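Local structure of rhusiopathiae surface protein B (Erysipelothrix rhusiopathiae, 3V10) at residues Glu192-Asp197 against Glu284-Glu288; Ile215-Ala221 against Lys258-Thr264. The protein probably binds collagen at the bacterial cell surface, this chain being the collagen-binding part of a longer, cell-wall-anchored adhesin. All blocks are in the same frame, centred on the assembly; numbering follows the deposited sequence.

Contact 1 of 2, residues Glu192-Asp197 against Glu284-Glu288; sequences EAVQSD and EYKDE
Ser196 OG accepts a hydrogen bond from the backbone N of Lys286 at 2.9 Å, so the hydroxyl of a loop residue, and not a backbone carbonyl, takes up this N-H. The contact joins a loop to the end of strand 276-286 in the collagen-binding domain, whose DEv-IgG fold is an immunoglobulin-like variant. Ser196 OG also gives a hydrogen bond to its neighbour's backbone, Asp197 O; chi1 of 81° sets the hydroxyl between the backbone N and carbonyl carbon, where it can serve both. Ser196 CB rests on the aliphatic part of Lys286, 3.8 Å from Lys286 CB.

One residue earlier, Gln195 N donates to Lys286 O at 3.0 Å from above the carbonyl plane, 44° out of it, and only weakly to Asp287 O. The Gln195 chain is bent at chi2 and folds back, so that its NE2 bonds to Ala193 O at 2.9 Å. Ala193 is the centre of an inverse gamma turn. Val194 CG1 approaches the Tyr285 ring obliquely, CD2 being 4.2 Å away; both residues are buried, and Phe166 stacks on the ring and also touches Val194.

At the far end the Glu192 and Glu288 side chains cross at about a right angle, their carboxylate planes 42° apart, with Glu192 OE1 4.4 Å from Glu288 OE1. Solvent may partly screen this repulsion, which could modestly raise one pKa. A backbone donor probably offsets some of it: Glu288 N meets Glu192 OE1 at 3.2 Å, nearly along the C-O axis of the carboxylate.

Contact 2 of 2, residues Ile215-Ala221 against Lys258-Thr264; sequences IMVDVEA and KTTFTVT
Val219 and Phe261 run alongside each other, with Val219 CG1 3.7 Å from Phe261 CE1, one pair beyond the middle of an antiparallel strand pair, 208-221 with 260-269, within the five-stranded sheet of the collagen-binding domain. The segment axes run at 166° and approach to 4.5 Å. Six backbone hydrogen bonds, two for each of the pairs Met216-Thr264, Asp218-Thr262 and Glu220-Thr260, fix the register; the Glu220 N to Thr260 O bond is nearly straight, with an angle of 174° at the hydrogen.

The tightly packed, apolar face carries Val217, Val219, Phe261 and Val263, all buried. Val219 CG1 approaches the Phe261 ring obliquely, whereas Val217 CG1 comes to the ring's edge near its plane. Thr259 CG2 sits 3.4 Å above one ring face, offset toward the rim. With chi1 of -60°, Thr259 sends this methyl anti to its own N and leaves OG1 beside the backbone N, bonded to Ala257 O. Ile251 of strand 246-251 and Phe233 of helix 230-236 add to this packing, touching Phe261 and Val217 respectively.

The other face is more exposed and largely polar. Asp218 and Thr262 meet there through carbon, CB to CB at 3.7 Å, while Asp218 OD1 is bonded to His227 of strand 224-229. Glu220 extends its chain to a salt bridge with Lys191, which also bonds Thr260 OG1; that hydroxyl is hydrogen-bonded to Asn188 O as well. A water bridges Asp218, Thr262 and Thr264: it donates to Thr262 O at 2.7 Å and weakly to Asp218 OD2, and it is hydrogen-bonded to Thr264 OG1 at 2.9 Å.

Overall arrangement
Contacts 1 and 2 are near neighbours, their centres about 16 Å apart, and all four segments fall in the collagen-binding domain. In sequence, both segments of contact 2, 215-221 and 258-264, come between those of contact 1, 192-197 and 284-288, and strand 260-269 is followed directly by strand 276-286. The two meet where Glu192 O lies 2.8 Å from Lys258 N, a probable hydrogen bond, and Ala193 CB packs at 4.3 Å from Lys258 CE. Contact 2 lies within one sheet, whereas contact 1 ties a loop to the end of a strand in another. The family's collagen-binding role cannot be assigned to particular residues of either contact.

Contact 1 of 2, residues Glu192-Asp197 against Glu284-Glu288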
loop_
_atom_site.group_PDB
_atom_site.type_symbol
_atom_site.label_atom_id
_atom_site.label_comp_id
_atom_site.label_asym_id
_atom_site.label_seq_id
_atom_site.Cartn_x
_atom_site.Cartn_y
_atom_site.Cartn_z
ATOM N N GLU A 192 -21.474 -11.972 -18.487
ATOM C CA GLU A 192 -22.912 -11.964 -18.680
ATOM C C GLU A 192 -23.369 -11.322 -19.997
ATOM O O GLU A 192 -22.672 -10.505 -20.596
ATOM C CB GLU A 192 -23.578 -11.240 -17.503
ATOM C CG GLU A 192 -23.788 -12.004 -16.212
ATOM C CD GLU A 192 -24.718 -11.222 -15.289
ATOM O OE1 GLU A 192 -25.593 -10.482 -15.794
ATOM O OE2 GLU A 192 -24.599 -11.341 -14.056
ATOM N N ALA A 193 -24.554 -11.728 -20.437
ATOM C CA ALA A 193 -25.155 -11.185 -21.641
ATOM C C ALA A 193 -26.067 -10.098 -21.088
ATOM O O ALA A 193 -27.276 -10.287 -20.977
ATOM C CB ALA A 193 -25.969 -12.265 -22.344
ATOM N N VAL A 194 -25.474 -8.975 -20.695
ATOM C CA VAL A 194 -26.235 -7.862 -20.126
ATOM C C VAL A 194 -27.304 -7.372 -21.085
ATOM O O VAL A 194 -27.128 -7.413 -22.301
ATOM C CB VAL A 194 -25.316 -6.673 -19.746
ATOM C CG1 VAL A 194 -24.358 -7.096 -18.644
ATOM C CG2 VAL A 194 -24.550 -6.187 -20.974
ATOM N N GLN A 195 -28.415 -6.899 -20.532
ATOM C CA GLN A 195 -29.520 -6.436 -21.357
ATOM C C GLN A 195 -29.590 -4.929 -21.597
ATOM O O GLN A 195 -30.628 -4.415 -22.008
ATOM C CB GLN A 195 -30.844 -6.934 -20.771
ATOM C CG GLN A 195 -30.955 -8.449 -20.704
ATOM C CD GLN A 195 -30.804 -9.109 -22.061
ATOM O OE1 GLN A 195 -31.512 -8.771 -23.009
ATOM N NE2 GLN A 195 -29.881 -10.059 -22.158
ATOM N N SER A 196 -28.491 -4.221 -21.342
ATOM C CA SER A 196 -28.440 -2.779 -21.567
ATOM C C SER A 196 -26.982 -2.348 -21.540
ATOM O O SER A 196 -26.102 -3.163 -21.281
ATOM C CB SER A 196 -29.207 -2.020 -20.476
ATOM O OG SER A 196 -28.429 -1.877 -19.296
ATOM N N ASP A 197 -26.728 -1.074 -21.815
ATOM C CA ASP A 197 -25.361 -0.572 -21.776
ATOM C C ASP A 197 -24.918 -0.625 -20.315
ATOM O O ASP A 197 -25.752 -0.692 -19.406
ATOM C CB ASP A 197 -25.280 0.877 -22.273
ATOM C CG ASP A 197 -25.805 1.058 -23.692
ATOM O OD1 ASP A 197 -25.702 0.124 -24.517
ATOM O OD2 ASP A 197 -26.305 2.164 -23.986
ATOM N N GLU A 284 -24.398 0.941 -13.133
ATOM C CA GLU A 284 -25.784 0.702 -13.488
ATOM C C GLU A 284 -25.816 -0.058 -14.792
ATOM O O GLU A 284 -25.042 0.223 -15.711
ATOM C CB GLU A 284 -26.564 2.005 -13.637
ATOM C CG GLU A 284 -28.077 1.780 -13.597
ATOM C CD GLU A 284 -28.860 3.071 -13.471
ATOM O OE1 GLU A 284 -29.432 3.526 -14.483
ATOM O OE2 GLU A 284 -28.891 3.633 -12.354
ATOM N N TYR A 285 -26.717 -1.030 -14.857
ATOM C CA TYR A 285 -26.899 -1.858 -16.042
ATOM C C TYR A 285 -28.082 -2.780 -15.786
ATOM O O TYR A 285 -28.582 -2.851 -14.671
ATOM C CB TYR A 285 -25.658 -2.717 -16.300
ATOM C CG TYR A 285 -25.316 -3.668 -15.170
ATOM C CD1 TYR A 285 -24.727 -3.202 -13.996
ATOM C CD2 TYR A 285 -25.613 -5.028 -15.262
ATOM C CE1 TYR A 285 -24.440 -4.064 -12.936
ATOM C CE2 TYR A 285 -25.331 -5.899 -14.207
ATOM C CZ TYR A 285 -24.746 -5.409 -13.049
ATOM O OH TYR A 285 -24.477 -6.264 -12.000
ATOM N N LYS A 286 -28.541 -3.462 -16.828
ATOM C CA LYS A 286 -29.622 -4.436 -16.690
ATOM C C LYS A 286 -28.902 -5.778 -16.787
ATOM O O LYS A 286 -28.139 -5.991 -17.728
ATOM C CB LYS A 286 -30.629 -4.307 -17.836
ATOM C CG LYS A 286 -31.661 -3.201 -17.658
ATOM C CD LYS A 286 -32.564 -3.112 -18.880
ATOM C CE LYS A 286 -33.579 -1.977 -18.763
ATOM N NZ LYS A 286 -34.875 -2.417 -18.172
ATOM N N ASP A 287 -29.110 -6.671 -15.821
ATOM C CA ASP A 287 -28.433 -7.963 -15.865
ATOM C C ASP A 287 -28.957 -8.830 -17.003
ATOM O O ASP A 287 -29.804 -8.399 -17.784
ATOM C CB ASP A 287 -28.551 -8.713 -14.527
ATOM C CG ASP A 287 -29.989 -8.907 -14.074
ATOM O OD1 ASP A 287 -30.880 -9.048 -14.935
ATOM O OD2 ASP A 287 -30.219 -8.936 -12.844
ATOM N N GLU A 288 -28.441 -10.050 -17.101
ATOM C CA GLU A 288 -28.853 -10.961 -18.168
ATOM C C GLU A 288 -30.334 -11.320 -18.110
ATOM O O GLU A 288 -30.906 -11.753 -19.110
ATOM C CB GLU A 288 -28.007 -12.235 -18.129
ATOM C CG GLU A 288 -27.883 -12.850 -16.750
ATOM C CD GLU A 288 -27.164 -14.183 -16.762
ATOM O OE1 GLU A 288 -26.296 -14.384 -17.635
ATOM O OE2 GLU A 288 -27.458 -15.026 -15.885
#

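Contact 2 of 2, residues Ile215-Ala221 against Lys258-Thr264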
loop_
_atom_site.group_PDB
_atom_site.type_symbol
_atom_site.label_atom_id
_atom_site.label_comp_id
_atom_site.label_asym_id
_atom_site.label_seq_id
_atom_site.Cartn_x
_atom_site.Cartn_y
_atom_site.Cartn_z
ATOM N N ILE A 215 -4.271 4.969 -17.940
ATOM C CA ILE A 215 -5.413 4.070 -18.116
ATOM C C ILE A 215 -5.233 3.042 -19.222
ATOM O O ILE A 215 -4.969 3.396 -20.367
ATOM C CB ILE A 215 -6.692 4.860 -18.425
ATOM C CG1 ILE A 215 -6.974 5.851 -17.293
ATOM C CG2 ILE A 215 -7.861 3.903 -18.597
ATOM C CD1 ILE A 215 -8.147 6.767 -17.578
ATOM N N MET A 216 -5.390 1.770 -18.870
ATOM C CA MET A 216 -5.279 0.684 -19.834
ATOM C C MET A 216 -6.472 -0.236 -19.590
ATOM O O MET A 216 -7.128 -0.139 -18.556
ATOM C CB MET A 216 -3.964 -0.075 -19.639
ATOM C CG MET A 216 -2.700 0.782 -19.804
ATOM S SD MET A 216 -2.381 1.326 -21.503
ATOM C CE MET A 216 -2.455 3.060 -21.371
ATOM N N VAL A 217 -6.770 -1.121 -20.533
ATOM C CA VAL A 217 -7.913 -2.017 -20.364
ATOM C C VAL A 217 -7.630 -3.434 -20.838
ATOM O O VAL A 217 -7.083 -3.627 -21.915
ATOM C CB VAL A 217 -9.142 -1.512 -21.163
ATOM C CG1 VAL A 217 -10.357 -2.357 -20.838
ATOM C CG2 VAL A 217 -9.405 -0.047 -20.862
ATOM N N ASP A 218 -7.988 -4.421 -20.025
ATOM C CA ASP A 218 -7.833 -5.811 -20.425
ATOM C C ASP A 218 -9.210 -6.210 -20.932
ATOM O O ASP A 218 -10.220 -5.940 -20.278
ATOM C CB ASP A 218 -7.433 -6.692 -19.243
ATOM C CG ASP A 218 -6.031 -6.409 -18.760
ATOM O OD1 ASP A 218 -5.104 -6.447 -19.594
ATOM O OD2 ASP A 218 -5.853 -6.151 -17.551
ATOM N N VAL A 219 -9.252 -6.821 -22.112
ATOM C CA VAL A 219 -10.512 -7.243 -22.709
ATOM C C VAL A 219 -10.456 -8.739 -22.964
ATOM O O VAL A 219 -9.679 -9.203 -23.798
ATOM C CB VAL A 219 -10.758 -6.515 -24.043
ATOM C CG1 VAL A 219 -12.117 -6.905 -24.619
ATOM C CG2 VAL A 219 -10.677 -5.019 -23.828
ATOM N N GLU A 220 -11.277 -9.491 -22.237
ATOM C CA GLU A 220 -11.302 -10.939 -22.385
ATOM C C GLU A 220 -12.668 -11.457 -22.824
ATOM O O GLU A 220 -13.688 -11.137 -22.223
ATOM C CB GLU A 220 -10.903 -11.610 -21.070
ATOM C CG GLU A 220 -10.850 -13.126 -21.159
ATOM C CD GLU A 220 -10.504 -13.773 -19.840
ATOM O OE1 GLU A 220 -11.300 -13.638 -18.883
ATOM O OE2 GLU A 220 -9.436 -14.417 -19.763
ATOM N N ALA A 221 -12.677 -12.257 -23.882
ATOM C CA ALA A 221 -13.915 -12.831 -24.391
ATOM C C ALA A 221 -13.583 -14.047 -25.244
ATOM O O ALA A 221 -12.533 -14.093 -25.887
ATOM C CB ALA A 221 -14.676 -11.800 -25.209
ATOM N N LYS A 258 -20.976 -10.883 -22.799
ATOM C CA LYS A 258 -20.048 -11.985 -22.574
ATOM C C LYS A 258 -18.569 -11.596 -22.600
ATOM O O LYS A 258 -17.712 -12.403 -22.960
ATOM C CB LYS A 258 -20.328 -13.076 -23.610
ATOM C CG LYS A 258 -21.800 -13.471 -23.657
ATOM C CD LYS A 258 -22.108 -14.454 -24.778
ATOM C CE LYS A 258 -23.592 -14.799 -24.791
ATOM N NZ LYS A 258 -23.945 -15.767 -25.871
ATOM N N THR A 259 -18.271 -10.369 -22.190
ATOM C CA THR A 259 -16.896 -9.894 -22.198
ATOM C C THR A 259 -16.512 -9.250 -20.873
ATOM O O THR A 259 -17.275 -8.463 -20.314
ATOM C CB THR A 259 -16.685 -8.868 -23.332
ATOM O OG1 THR A 259 -16.978 -9.485 -24.594
ATOM C CG2 THR A 259 -15.248 -8.366 -23.347
ATOM N N THR A 260 -15.330 -9.601 -20.373
ATOM C CA THR A 260 -14.830 -9.044 -19.123
ATOM C C THR A 260 -13.878 -7.900 -19.442
ATOM O O THR A 260 -12.951 -8.057 -20.240
ATOM C CB THR A 260 -14.058 -10.093 -18.297
ATOM O OG1 THR A 260 -14.934 -11.168 -17.945
ATOM C CG2 THR A 260 -13.499 -9.467 -17.024
ATOM N N PHE A 261 -14.115 -6.752 -18.819
ATOM C CA PHE A 261 -13.279 -5.579 -19.022
ATOM C C PHE A 261 -12.611 -5.219 -17.711
ATOM O O PHE A 261 -13.284 -4.968 -16.712
ATOM C CB PHE A 261 -14.121 -4.394 -19.495
ATOM C CG PHE A 261 -14.760 -4.601 -20.836
ATOM C CD1 PHE A 261 -14.066 -4.308 -22.004
ATOM C CD2 PHE A 261 -16.053 -5.101 -20.929
ATOM C CE1 PHE A 261 -14.655 -4.509 -23.254
ATOM C CE2 PHE A 261 -16.649 -5.306 -22.169
ATOM C CZ PHE A 261 -15.948 -5.007 -23.335
ATOM N N THR A 262 -11.286 -5.208 -17.714
ATOM C CA THR A 262 -10.534 -4.853 -16.526
ATOM C C THR A 262 -9.851 -3.523 -16.800
ATOM O O THR A 262 -8.839 -3.467 -17.496
ATOM C CB THR A 262 -9.466 -5.909 -16.194
ATOM O OG1 THR A 262 -10.087 -7.199 -16.098
ATOM C CG2 THR A 262 -8.794 -5.586 -14.869
ATOM N N VAL A 263 -10.436 -2.452 -16.275
ATOM C CA VAL A 263 -9.885 -1.117 -16.446
ATOM C C VAL A 263 -8.885 -0.853 -15.325
ATOM O O VAL A 263 -9.230 -0.941 -14.144
ATOM C CB VAL A 263 -10.998 -0.035 -16.386
ATOM C CG1 VAL A 263 -10.391 1.352 -16.526
ATOM C CG2 VAL A 263 -12.021 -0.275 -17.491
ATOM N N THR A 264 -7.646 -0.536 -15.690
ATOM C CA THR A 264 -6.623 -0.252 -14.696
ATOM C C THR A 264 -6.106 1.171 -14.863
ATOM O O THR A 264 -6.147 1.737 -15.953
ATOM C CB THR A 264 -5.433 -1.239 -14.802
ATOM O OG1 THR A 264 -4.845 -1.152 -16.106
ATOM C CG2 THR A 264 -5.911 -2.666 -14.561
HETATM O O HOH W 1 -6.125 -3.362 -17.565
#